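Local coordinates for protein mandelate racemase/muconate lactonizing enzyme (Jannaschia sp., PDB 4J3Z) that probably acts as an enolase-superfamily isomerase or lyase of the mandelate racemase/muconate lactonizing enzyme type, though its substrate is not established, at residues Thr36-Ala44 and His310-Trp318; Phe341-Arg349 and Gly366-His377. All blocks are in the same frame, centred on the assembly; numbering follows the deposited sequence.

Interaction 1 of 2, residues Thr36-Ala44 and His310-Trp318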
loop_
_atom_site.group_PDB
_atom_site.type_symbol
_atom_site.label_atom_id
_atom_site.label_comp_id
_atom_site.label_asym_id
_atom_site.label_seq_id
_atom_site.Cartn_x
_atom_site.Cartn_y
_atom_site.Cartn_z
ATOM N N THR D 36 38.577 -28.147 -22.202
ATOM C CA THR D 36 37.840 -27.151 -22.975
ATOM C C THR D 36 36.358 -27.147 -22.601
ATOM O O THR D 36 35.744 -28.205 -22.406
ATOM C CB THR D 36 37.936 -27.407 -24.496
ATOM O OG1 THR D 36 37.333 -28.669 -24.806
ATOM C CG2 THR D 36 39.392 -27.418 -24.982
ATOM N N GLY D 37 35.787 -25.952 -22.521
ATOM C CA GLY D 37 34.377 -25.798 -22.257
ATOM C C GLY D 37 33.712 -24.967 -23.329
ATOM O O GLY D 37 34.330 -24.047 -23.873
ATOM N N LEU D 38 32.455 -25.300 -23.635
ATOM C CA LEU D 38 31.654 -24.518 -24.574
ATOM C C LEU D 38 30.661 -23.616 -23.852
ATOM O O LEU D 38 30.112 -23.991 -22.816
ATOM C CB LEU D 38 30.911 -25.425 -25.563
ATOM C CG LEU D 38 31.651 -25.954 -26.799
ATOM C CD1 LEU D 38 30.693 -26.792 -27.627
ATOM C CD2 LEU D 38 32.231 -24.830 -27.648
ATOM N N GLY D 39 30.449 -22.424 -24.405
ATOM C CA GLY D 39 29.488 -21.460 -23.875
ATOM C C GLY D 39 28.889 -20.627 -24.997
ATOM O O GLY D 39 29.494 -20.487 -26.062
ATOM N N GLU D 40 27.702 -20.075 -24.759
ATOM C CA GLU D 40 27.010 -19.290 -25.767
ATOM C C GLU D 40 26.527 -17.938 -25.228
ATOM O O GLU D 40 25.912 -17.860 -24.157
ATOM C CB GLU D 40 25.859 -20.100 -26.382
ATOM C CG GLU D 40 25.035 -19.337 -27.398
ATOM C CD GLU D 40 24.352 -20.221 -28.432
ATOM O OE1 GLU D 40 24.311 -21.463 -28.276
ATOM O OE2 GLU D 40 23.849 -19.648 -29.418
ATOM N N VAL D 41 26.814 -16.891 -26.001
ATOM C CA VAL D 41 26.466 -15.520 -25.676
ATOM C C VAL D 41 25.164 -15.137 -26.379
ATOM O O VAL D 41 24.967 -15.420 -27.577
ATOM C CB VAL D 41 27.589 -14.549 -26.111
ATOM C CG1 VAL D 41 27.226 -13.097 -25.821
ATOM C CG2 VAL D 41 28.919 -14.923 -25.463
ATOM N N TYR D 42 24.275 -14.495 -25.627
ATOM C CA TYR D 42 23.049 -13.963 -26.182
ATOM C C TYR D 42 23.036 -12.447 -26.031
ATOM O O TYR D 42 22.707 -11.908 -24.968
ATOM C CB TYR D 42 21.832 -14.626 -25.530
ATOM C CG TYR D 42 20.553 -14.491 -26.327
ATOM C CD1 TYR D 42 20.448 -15.007 -27.615
ATOM C CD2 TYR D 42 19.455 -13.842 -25.788
ATOM C CE1 TYR D 42 19.272 -14.875 -28.339
ATOM C CE2 TYR D 42 18.279 -13.701 -26.500
ATOM C CZ TYR D 42 18.190 -14.220 -27.769
ATOM O OH TYR D 42 17.017 -14.076 -28.468
ATOM N N ALA D 43 23.426 -11.766 -27.105
ATOM C CA ALA D 43 23.579 -10.315 -27.104
ATOM C C ALA D 43 23.430 -9.775 -28.519
ATOM O O ALA D 43 24.111 -10.246 -29.438
ATOM C CB ALA D 43 24.945 -9.937 -26.548
ATOM N N ALA D 44 22.562 -8.781 -28.695
ATOM C CA ALA D 44 22.311 -8.244 -30.032
ATOM C C ALA D 44 22.248 -6.715 -30.095
ATOM O O ALA D 44 21.868 -6.144 -31.123
ATOM C CB ALA D 44 21.052 -8.875 -30.637
ATOM N N HIS D 310 14.327 -19.712 -21.913
ATOM C CA HIS D 310 14.181 -19.230 -23.281
ATOM C C HIS D 310 15.198 -19.860 -24.232
ATOM O O HIS D 310 16.297 -20.223 -23.815
ATOM C CB HIS D 310 14.362 -17.712 -23.260
ATOM C CG HIS D 310 14.386 -17.074 -24.612
ATOM N ND1 HIS D 310 15.554 -16.844 -25.306
ATOM C CD2 HIS D 310 13.384 -16.599 -25.389
ATOM C CE1 HIS D 310 15.271 -16.260 -26.455
ATOM N NE2 HIS D 310 13.963 -16.095 -26.527
ATOM N N LEU D 311 14.824 -20.001 -25.507
ATOM C CA LEU D 311 15.774 -20.394 -26.557
ATOM C C LEU D 311 15.422 -19.851 -27.940
ATOM O O LEU D 311 14.502 -20.350 -28.612
ATOM C CB LEU D 311 15.981 -21.914 -26.623
ATOM C CG LEU D 311 16.989 -22.346 -27.713
ATOM C CD1 LEU D 311 18.431 -21.969 -27.357
ATOM C CD2 LEU D 311 16.874 -23.827 -28.040
ATOM N N TYR D 312 16.150 -18.816 -28.346
ATOM C CA TYR D 312 16.208 -18.406 -29.738
ATOM C C TYR D 312 17.673 -18.243 -30.127
ATOM O O TYR D 312 18.119 -17.163 -30.515
ATOM C CB TYR D 312 15.416 -17.132 -30.003
ATOM C CG TYR D 312 15.227 -16.868 -31.483
ATOM C CD1 TYR D 312 14.483 -17.742 -32.277
ATOM C CD2 TYR D 312 15.793 -15.744 -32.091
ATOM C CE1 TYR D 312 14.313 -17.511 -33.631
ATOM C CE2 TYR D 312 15.626 -15.502 -33.446
ATOM C CZ TYR D 312 14.886 -16.391 -34.209
ATOM O OH TYR D 312 14.715 -16.159 -35.554
ATOM N N ALA D 313 18.406 -19.345 -30.010
ATOM C CA ALA D 313 19.846 -19.365 -30.199
ATOM C C ALA D 313 20.289 -20.799 -30.494
ATOM O O ALA D 313 19.481 -21.624 -30.937
ATOM C CB ALA D 313 20.547 -18.812 -28.958
ATOM N N GLY D 314 21.557 -21.100 -30.240
ATOM C CA GLY D 314 22.131 -22.390 -30.629
ATOM C C GLY D 314 22.049 -23.548 -29.648
ATOM O O GLY D 314 21.392 -23.456 -28.610
ATOM N N PRO D 315 22.738 -24.655 -29.971
ATOM C CA PRO D 315 22.648 -25.877 -29.183
ATOM C C PRO D 315 23.468 -25.848 -27.878
ATOM O O PRO D 315 23.315 -26.743 -27.036
ATOM C CB PRO D 315 23.186 -26.935 -30.140
ATOM C CG PRO D 315 24.150 -26.212 -31.010
ATOM C CD PRO D 315 23.656 -24.799 -31.120
ATOM N N VAL D 316 24.315 -24.834 -27.708
ATOM C CA VAL D 316 25.050 -24.686 -26.456
ATOM C C VAL D 316 24.164 -24.079 -25.365
ATOM O O VAL D 316 24.014 -24.677 -24.292
ATOM C CB VAL D 316 26.395 -23.936 -26.614
ATOM C CG1 VAL D 316 27.096 -23.836 -25.271
ATOM C CG2 VAL D 316 27.303 -24.668 -27.597
ATOM N N GLU D 317 23.560 -22.920 -25.634
ATOM C CA GLU D 317 22.565 -22.346 -24.714
ATOM C C GLU D 317 21.405 -23.320 -24.445
ATOM O O GLU D 317 20.851 -23.333 -23.339
ATOM C CB GLU D 317 22.027 -21.007 -25.231
ATOM C CG GLU D 317 21.125 -20.256 -24.253
ATOM C CD GLU D 317 20.544 -18.977 -24.840
ATOM O OE1 GLU D 317 19.698 -19.070 -25.752
ATOM O OE2 GLU D 317 20.924 -17.867 -24.386
ATOM N N TRP D 318 21.041 -24.113 -25.458
ATOM C CA TRP D 318 20.026 -25.165 -25.325
ATOM C C TRP D 318 20.431 -26.200 -24.289
ATOM O O TRP D 318 19.668 -26.483 -23.363
ATOM C CB TRP D 318 19.752 -25.834 -26.678
ATOM C CG TRP D 318 19.122 -27.230 -26.612
ATOM C CD1 TRP D 318 19.693 -28.405 -27.013
ATOM C CD2 TRP D 318 17.816 -27.569 -26.120
ATOM N NE1 TRP D 318 18.828 -29.452 -26.802
ATOM C CE2 TRP D 318 17.667 -28.967 -26.260
ATOM C CE3 TRP D 318 16.761 -26.829 -25.572
ATOM C CZ2 TRP D 318 16.507 -29.638 -25.879
ATOM C CZ3 TRP D 318 15.604 -27.498 -25.195
ATOM C CH2 TRP D 318 15.489 -28.890 -25.348
#
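His310 opens the contact: Tyr42 OH sits at the edge of its imidazole, 3.4 Å from His310 CE1, and the two rings meet obliquely with their planes 50° apart. Tyr312 follows, its carbonyl O resting against Tyr42 CE1. The methyl of Ala313 fits between Glu40 OE2 and the flank of the Tyr42 ring. At Gly314, the N-cap residue, the backbone N gives a 2.8 Å hydrogen bond to Glu40 OE2 on its syn side, tilted from the carboxylate plane. Val316 spreads its methyls along the strand, CG1 on Gly39 CA at 3.6 Å and CG2 against Leu38 CD1. Glu317 N then points almost straight at Glu40 OE1 (3.1 Å, 178°), coming from above the carboxylate plane. Glu40 gets there with CG anti to its N (chi1 177°) and an extended chain. The carboxyl end of Glu317 passes beside Tyr42 CB and is bonded elsewhere, OE2 taking the N-H of Gly285. A buried carboxylate held by the first turn of a helix, where the helix dipole would probably favour its negative charge, here ties the N-terminal capping domain to the C-terminal barrel domain of the enolase-superfamily fold.

Interaction 2 of 2, residues Phe341-Arg349 and Gly366-His377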
loop_
_atom_site.group_PDB
_atom_site.type_symbol
_atom_site.label_atom_id
_atom_site.label_comp_id
_atom_site.label_asym_id
_atom_site.label_seq_id
_atom_site.Cartn_x
_atom_site.Cartn_y
_atom_site.Cartn_z
ATOM N N PHE D 341 20.713 -28.374 -38.312
ATOM C CA PHE D 341 21.951 -27.651 -38.038
ATOM C C PHE D 341 22.327 -27.688 -36.553
ATOM O O PHE D 341 23.495 -27.893 -36.206
ATOM C CB PHE D 341 21.874 -26.214 -38.543
ATOM C CG PHE D 341 23.180 -25.471 -38.455
ATOM C CD1 PHE D 341 24.301 -25.921 -39.151
ATOM C CD2 PHE D 341 23.286 -24.315 -37.700
ATOM C CE1 PHE D 341 25.496 -25.223 -39.090
ATOM C CE2 PHE D 341 24.482 -23.617 -37.629
ATOM C CZ PHE D 341 25.588 -24.076 -38.327
ATOM N N HIS D 342 21.331 -27.490 -35.690
ATOM C CA HIS D 342 21.474 -27.710 -34.256
ATOM C C HIS D 342 22.133 -29.058 -33.928
ATOM O O HIS D 342 23.036 -29.114 -33.097
ATOM C CB HIS D 342 20.109 -27.612 -33.563
ATOM C CG HIS D 342 19.650 -26.207 -33.314
ATOM N ND1 HIS D 342 18.814 -25.532 -34.177
ATOM C CD2 HIS D 342 19.903 -25.355 -32.293
ATOM C CE1 HIS D 342 18.579 -24.319 -33.705
ATOM N NE2 HIS D 342 19.223 -24.189 -32.560
ATOM N N GLU D 343 21.683 -30.133 -34.576
ATOM C CA GLU D 343 22.219 -31.481 -34.328
ATOM C C GLU D 343 23.520 -31.772 -35.102
ATOM O O GLU D 343 24.223 -32.741 -34.810
ATOM C CB GLU D 343 21.151 -32.544 -34.640
ATOM C CG GLU D 343 21.459 -33.960 -34.168
ATOM C CD GLU D 343 21.458 -34.122 -32.651
ATOM O OE1 GLU D 343 20.711 -33.401 -31.944
ATOM O OE2 GLU D 343 22.197 -34.998 -32.165
ATOM N N ALA D 344 23.831 -30.930 -36.083
ATOM C CA ALA D 344 25.084 -31.039 -36.835
ATOM C C ALA D 344 26.215 -30.241 -36.190
ATOM O O ALA D 344 27.361 -30.710 -36.146
ATOM C CB ALA D 344 24.882 -30.583 -38.279
ATOM N N LEU D 345 25.901 -29.035 -35.705
ATOM C CA LEU D 345 26.932 -28.122 -35.180
ATOM C C LEU D 345 27.699 -28.716 -33.995
ATOM O O LEU D 345 28.908 -28.523 -33.878
ATOM C CB LEU D 345 26.352 -26.735 -34.835
ATOM C CG LEU D 345 27.336 -25.629 -34.389
ATOM C CD1 LEU D 345 28.561 -25.509 -35.299
ATOM C CD2 LEU D 345 26.646 -24.282 -34.265
ATOM N N VAL D 346 26.992 -29.442 -33.134
ATOM C CA VAL D 346 27.621 -30.148 -32.017
ATOM C C VAL D 346 27.361 -31.656 -32.116
ATOM O O VAL D 346 26.477 -32.088 -32.864
ATOM C CB VAL D 346 27.118 -29.617 -30.650
ATOM C CG1 VAL D 346 27.677 -28.225 -30.356
ATOM C CG2 VAL D 346 25.597 -29.610 -30.596
ATOM N N THR D 347 28.146 -32.457 -31.395
ATOM C CA THR D 347 27.738 -33.833 -31.098
ATOM C C THR D 347 27.454 -33.940 -29.591
ATOM O O THR D 347 28.279 -33.543 -28.767
ATOM C CB THR D 347 28.752 -34.906 -31.563
ATOM O OG1 THR D 347 29.900 -34.916 -30.703
ATOM C CG2 THR D 347 29.185 -34.676 -33.029
ATOM N N GLY D 348 26.270 -34.438 -29.242
ATOM C CA GLY D 348 25.876 -34.571 -27.834
ATOM C C GLY D 348 24.633 -33.789 -27.447
ATOM O O GLY D 348 24.105 -33.953 -26.349
ATOM N N ARG D 349 24.169 -32.929 -28.345
ATOM C CA ARG D 349 22.967 -32.140 -28.125
ATOM C C ARG D 349 21.837 -32.976 -27.509
ATOM O O ARG D 349 21.561 -34.082 -27.980
ATOM C CB ARG D 349 22.491 -31.551 -29.448
ATOM C CG ARG D 349 21.484 -30.423 -29.311
ATOM C CD ARG D 349 20.912 -30.038 -30.664
ATOM N NE ARG D 349 19.966 -31.044 -31.130
ATOM C CZ ARG D 349 18.663 -31.014 -30.875
ATOM N NH1 ARG D 349 17.881 -31.988 -31.327
ATOM N NH2 ARG D 349 18.143 -30.016 -30.157
ATOM N N GLY D 366 28.042 -32.130 -22.035
ATOM C CA GLY D 366 27.910 -33.324 -22.873
ATOM C C GLY D 366 27.951 -32.995 -24.353
ATOM O O GLY D 366 27.648 -33.849 -25.195
ATOM N N ILE D 367 28.317 -31.753 -24.666
ATOM C CA ILE D 367 28.370 -31.277 -26.050
ATOM C C ILE D 367 29.788 -30.892 -26.464
ATOM O O ILE D 367 30.473 -30.136 -25.772
ATOM C CB ILE D 367 27.390 -30.104 -26.314
ATOM C CG1 ILE D 367 27.566 -28.985 -25.271
ATOM C CG2 ILE D 367 25.951 -30.608 -26.314
ATOM C CD1 ILE D 367 26.817 -27.708 -25.579
ATOM N N THR D 368 30.232 -31.452 -27.583
ATOM C CA THR D 368 31.485 -31.043 -28.201
ATOM C C THR D 368 31.115 -30.250 -29.448
ATOM O O THR D 368 30.099 -30.530 -30.081
ATOM C CB THR D 368 32.355 -32.269 -28.556
ATOM O OG1 THR D 368 32.531 -33.084 -27.391
ATOM C CG2 THR D 368 33.731 -31.864 -29.071
ATOM N N LEU D 369 31.911 -29.236 -29.776
ATOM C CA LEU D 369 31.765 -28.545 -31.047
ATOM C C LEU D 369 32.461 -29.350 -32.140
ATOM O O LEU D 369 33.393 -30.099 -31.860
ATOM C CB LEU D 369 32.340 -27.133 -30.957
ATOM C CG LEU D 369 32.052 -26.175 -32.112
ATOM C CD1 LEU D 369 30.606 -25.707 -32.115
ATOM C CD2 LEU D 369 32.998 -24.994 -32.057
ATOM N N ASN D 370 31.977 -29.211 -33.377
ATOM C CA ASN D 370 32.616 -29.805 -34.555
ATOM C C ASN D 370 33.164 -28.667 -35.392
ATOM O O ASN D 370 32.402 -27.932 -36.037
ATOM C CB ASN D 370 31.607 -30.597 -35.397
ATOM C CG ASN D 370 30.783 -31.570 -34.574
ATOM O OD1 ASN D 370 31.310 -32.313 -33.750
ATOM N ND2 ASN D 370 29.480 -31.584 -34.817
ATOM N N ASP D 371 34.484 -28.525 -35.384
ATOM C CA ASP D 371 35.146 -27.374 -36.001
ATOM C C ASP D 371 34.784 -27.132 -37.475
ATOM O O ASP D 371 34.515 -25.987 -37.879
ATOM C CB ASP D 371 36.660 -27.465 -35.801
ATOM C CG ASP D 371 37.102 -27.018 -34.402
ATOM O OD1 ASP D 371 36.304 -26.384 -33.676
ATOM O OD2 ASP D 371 38.262 -27.292 -34.033
ATOM N N ALA D 372 34.756 -28.205 -38.264
ATOM C CA ALA D 372 34.488 -28.108 -39.697
ATOM C C ALA D 372 33.116 -27.496 -39.996
ATOM O O ALA D 372 32.997 -26.623 -40.853
ATOM C CB ALA D 372 34.641 -29.471 -40.358
ATOM N N ILE D 373 32.088 -27.947 -39.277
ATOM C CA ILE D 373 30.743 -27.376 -39.367
ATOM C C ILE D 373 30.746 -25.914 -38.941
ATOM O O ILE D 373 30.223 -25.045 -39.649
ATOM C CB ILE D 373 29.734 -28.187 -38.520
ATOM C CG1 ILE D 373 29.652 -29.636 -39.028
ATOM C CG2 ILE D 373 28.349 -27.545 -38.534
ATOM C CD1 ILE D 373 29.276 -29.776 -40.495
ATOM N N ALA D 374 31.355 -25.652 -37.786
ATOM C CA ALA D 374 31.514 -24.298 -37.267
ATOM C C ALA D 374 32.055 -23.353 -38.330
ATOM O O ALA D 374 31.393 -22.383 -38.684
ATOM C CB ALA D 374 32.425 -24.303 -36.037
ATOM N N ASN D 375 33.251 -23.649 -38.844
ATOM C CA ASN D 375 33.967 -22.747 -39.759
ATOM C C ASN D 375 33.277 -22.537 -41.107
ATOM O O ASN D 375 33.151 -21.399 -41.572
ATOM C CB ASN D 375 35.424 -23.203 -39.943
ATOM C CG ASN D 375 36.241 -23.080 -38.660
ATOM O OD1 ASN D 375 36.020 -22.172 -37.842
ATOM N ND2 ASN D 375 37.194 -23.990 -38.478
ATOM N N ALA D 376 32.820 -23.628 -41.721
ATOM C CA ALA D 376 32.089 -23.566 -42.993
ATOM C C ALA D 376 30.885 -22.621 -42.945
ATOM O O ALA D 376 30.472 -22.068 -43.969
ATOM C CB ALA D 376 31.644 -24.965 -43.409
ATOM N N HIS D 377 30.327 -22.441 -41.749
ATOM C CA HIS D 377 29.170 -21.566 -41.544
ATOM C C HIS D 377 29.497 -20.235 -40.866
ATOM O O HIS D 377 28.585 -19.550 -40.390
ATOM C CB HIS D 377 28.116 -22.287 -40.711
ATOM C CG HIS D 377 27.361 -23.337 -41.458
ATOM N ND1 HIS D 377 27.807 -24.636 -41.576
ATOM C CD2 HIS D 377 26.166 -23.289 -42.095
ATOM C CE1 HIS D 377 26.925 -25.339 -42.265
ATOM N NE2 HIS D 377 25.921 -24.544 -42.592
HETATM O O HOH W 1 30.923 -35.037 -27.601
#
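Phe341 and His377 reach toward each other from opposite directions, with Phe341 CE1 over the centre of one imidazole face, 3.4 Å from His377 ND1. The planes are 47° apart, an oblique meeting in which the CE1 corner of the phenyl rests on the imidazole. That imidazole is kept from turning by its own helix: His377 ND1 donates to Ile373 O at 3.1 Å, close to the ring plane. With an alanine in place of His377, the CE1 corner of Phe341 would probably lose its cover and Ile373 O its side-chain donor. Next to this pair, Ile373 pushes its CG2 branch, anti to its backbone N, into the notch between Phe341 CE1 and Leu345 CA. Leu345 answers with CD1, which slips between Leu369 CD1 (3.8 Å) and the backbone of Ala374. Asn370 fills the next hollow. Its ND2 bonds Ala344 O at 2.6 Å, with the oxygen in the amide plane, while its backbone N donates to Leu345 O; one residue thus serves two successive carbonyls, and Thr347 CG2 lies against Asn370 OD1. Thr347 and Thr368 form an antiparallel hydrogen-bonded pair, Thr347 N to Thr368 O at 3.0 Å and Thr368 N to Thr347 O at 3.1 Å, and a water joins Thr347 O to Thr368 OG1 beside it. At the far end the two backbones close in until Gly348 CA meets Gly366 O at 3.3 Å, leaving no room for a side chain on Gly348, while Ile367 CG2 fits under the link to Arg349. Beneath this two-stranded ladder, Val346 and Ile367 rest on helix 315-327, and Leu345 and Leu369 reach strand 24-31; Phe341 and His377 both touch Pro15, close to strand 4-12.

Overall arrangement
The two interactions come in series along the chain, 36-44 with 310-318 closing before 341-349 meets 366-377, and their centres lie 12 Å apart. Helix 315-327 links them: its first turn receives strand 36-41 in interaction 1, and it also packs against interaction 2, Val316 CA meeting Ile367 CD1. They also touch directly. Ala313 O probably accepts a hydrogen bond from His342 NE2 at 3.0 Å, and Leu38 CD1 packs on Leu369 N. Interaction 1 is deep, about 9 Å from the chain centre, and interaction 2 farther out at about 19 Å. Interaction 1 joins the N-terminal sheet to the barrel domain; interaction 2 pairs two C-terminal pieces that pack against strands 4-12 and 24-31.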